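Local atomic coordinates of USG-1 protein homolog (Pseudomonas aeruginosa, PDB entry 2HJS), a protein that is probably an aspartate-semialdehyde dehydrogenase-like oxidoreductase that binds a nicotinamide cofactor and acts on an aldehyde or oxo group. Residues 46-49 with 54-57. Residues are numbered along the deposited sequence; the frame is centred on the assembly and turned at random.
Sequences GQRM and SSLR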
loop_
_atom_site.group_PDB
_atom_site.type_symbol
_atom_site.label_atom_id
_atom_site.label_comp_id
_atom_site.label_asym_id
_atom_site.label_seq_id
_atom_site.Cartn_x
_atom_site.Cartn_y
_atom_site.Cartn_z
ATOM N N GLY A 46 6.962 -4.270 38.725
ATOM C CA GLY A 46 6.513 -5.321 39.646
ATOM C C GLY A 46 6.131 -6.650 39.001
ATOM O O GLY A 46 6.003 -7.667 39.689
ATOM N N GLN A 47 5.938 -6.657 37.685
ATOM C CA GLN A 47 5.627 -7.907 36.996
ATOM C C GLN A 47 6.904 -8.655 36.581
ATOM O O GLN A 47 7.992 -8.075 36.537
ATOM C CB GLN A 47 4.655 -7.680 35.835
ATOM C CG GLN A 47 5.280 -7.209 34.542
ATOM C CD GLN A 47 4.247 -6.648 33.568
ATOM O OE1 GLN A 47 3.662 -5.589 33.807
ATOM N NE2 GLN A 47 4.030 -7.351 32.460
ATOM N N ARG A 48 6.775 -9.949 36.319
ATOM C CA ARG A 48 7.944 -10.787 36.053
ATOM C C ARG A 48 8.044 -11.183 34.577
ATOM O O ARG A 48 7.037 -11.260 33.876
ATOM C CB ARG A 48 7.959 -12.024 36.970
ATOM C CG ARG A 48 7.957 -11.694 38.473
ATOM C CD ARG A 48 8.421 -12.869 39.355
ATOM N NE ARG A 48 9.885 -12.969 39.461
ATOM C CZ ARG A 48 10.628 -12.423 40.429
ATOM N NH1 ARG A 48 10.067 -11.717 41.409
ATOM N NH2 ARG A 48 11.950 -12.580 40.418
HETATM N N MSE A 49 9.268 -11.408 34.111
HETATM C CA MSE A 49 9.508 -11.845 32.739
HETATM C C MSE A 49 10.549 -12.929 32.701
HETATM O O MSE A 49 11.494 -12.915 33.484
HETATM C CB MSE A 49 9.982 -10.687 31.862
HETATM C CG MSE A 49 8.944 -9.651 31.591
HETATM SE SE MSE A 49 9.681 -8.251 30.446
HETATM C CE MSE A 49 10.213 -9.324 28.870
ATOM N N SER A 54 15.134 -18.475 33.634
ATOM C CA SER A 54 14.900 -17.892 34.942
ATOM C C SER A 54 13.846 -16.765 34.853
ATOM O O SER A 54 13.423 -16.378 33.758
ATOM C CB SER A 54 16.223 -17.432 35.558
ATOM O OG SER A 54 16.617 -16.165 35.096
ATOM N N SER A 55 13.426 -16.257 36.005
ATOM C CA SER A 55 12.333 -15.301 36.103
ATOM C C SER A 55 12.799 -13.999 36.773
ATOM O O SER A 55 13.265 -14.012 37.915
ATOM C CB SER A 55 11.178 -15.956 36.873
ATOM O OG SER A 55 10.184 -15.020 37.233
ATOM N N LEU A 56 12.672 -12.880 36.056
ATOM C CA LEU A 56 13.208 -11.580 36.503
ATOM C C LEU A 56 12.115 -10.568 36.857
ATOM O O LEU A 56 11.125 -10.456 36.143
ATOM C CB LEU A 56 14.088 -10.969 35.396
ATOM C CG LEU A 56 15.533 -11.439 35.209
ATOM C CD1 LEU A 56 15.609 -12.937 34.950
ATOM C CD2 LEU A 56 16.163 -10.709 34.063
ATOM N N ARG A 57 12.299 -9.810 37.938
ATOM C CA ARG A 57 11.335 -8.757 38.283
ATOM C C ARG A 57 11.586 -7.485 37.455
ATOM O O ARG A 57 12.724 -7.031 37.354
ATOM C CB ARG A 57 11.396 -8.441 39.783
ATOM C CG ARG A 57 10.240 -7.576 40.293
ATOM C CD ARG A 57 10.434 -7.220 41.780
ATOM N NE ARG A 57 9.498 -6.176 42.230
ATOM C CZ ARG A 57 9.643 -4.859 42.015
ATOM N NH1 ARG A 57 10.701 -4.378 41.349
ATOM N NH2 ARG A 57 8.719 -4.012 42.475
#
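Met49 and Leu56 form an antiparallel hydrogen-bonded pair, tied by both of their backbone bonds: Leu56 N to Met49 O at 2.8 Å, nearly straight, and Met49 N to Leu56 O at 2.9 Å. On the face of the sheet that carries Arg48 and Arg57, the Arg48 guanidinium grips Ser55 side-on with two nitrogens. Arg48 NE donates to Ser55 OG at 3.0 Å. Arg48 NH2 reaches Ser55 O at 3.2 Å in an almost linear bond. Both acceptors lie close to the guanidinium plane, which fixes the rotation of that group, although NH2 meets the Ser55 carbonyl from above the carbonyl plane. A bend at chi3 (83°) turns the Arg48 chain across the neighbouring strand. Leu56 O also receives a CA-H contact from Arg48 CA at 3.2 Å.

Arg48 and Arg57 make the adjoining non-hydrogen-bonded pair. Their side chains cross at about a right angle, Arg48 NH1 lying 3.9 Å from Arg57 CB. The extended Arg57 chain carries its guanidinium over Gly46, and Gly46 CA packs against one face of it, 3.8 Å from Arg57 NH2.

Met49, a selenomethionine, and Leu56 point to the other face, where both touch Leu38 of strand 36-40. The hairpin lies at the protein surface, its strand 48-51 outermost in the Rossmann-type NAD-binding domain's sheet within this chain and antiparallel to 54-60, which in turn adjoins 36-40.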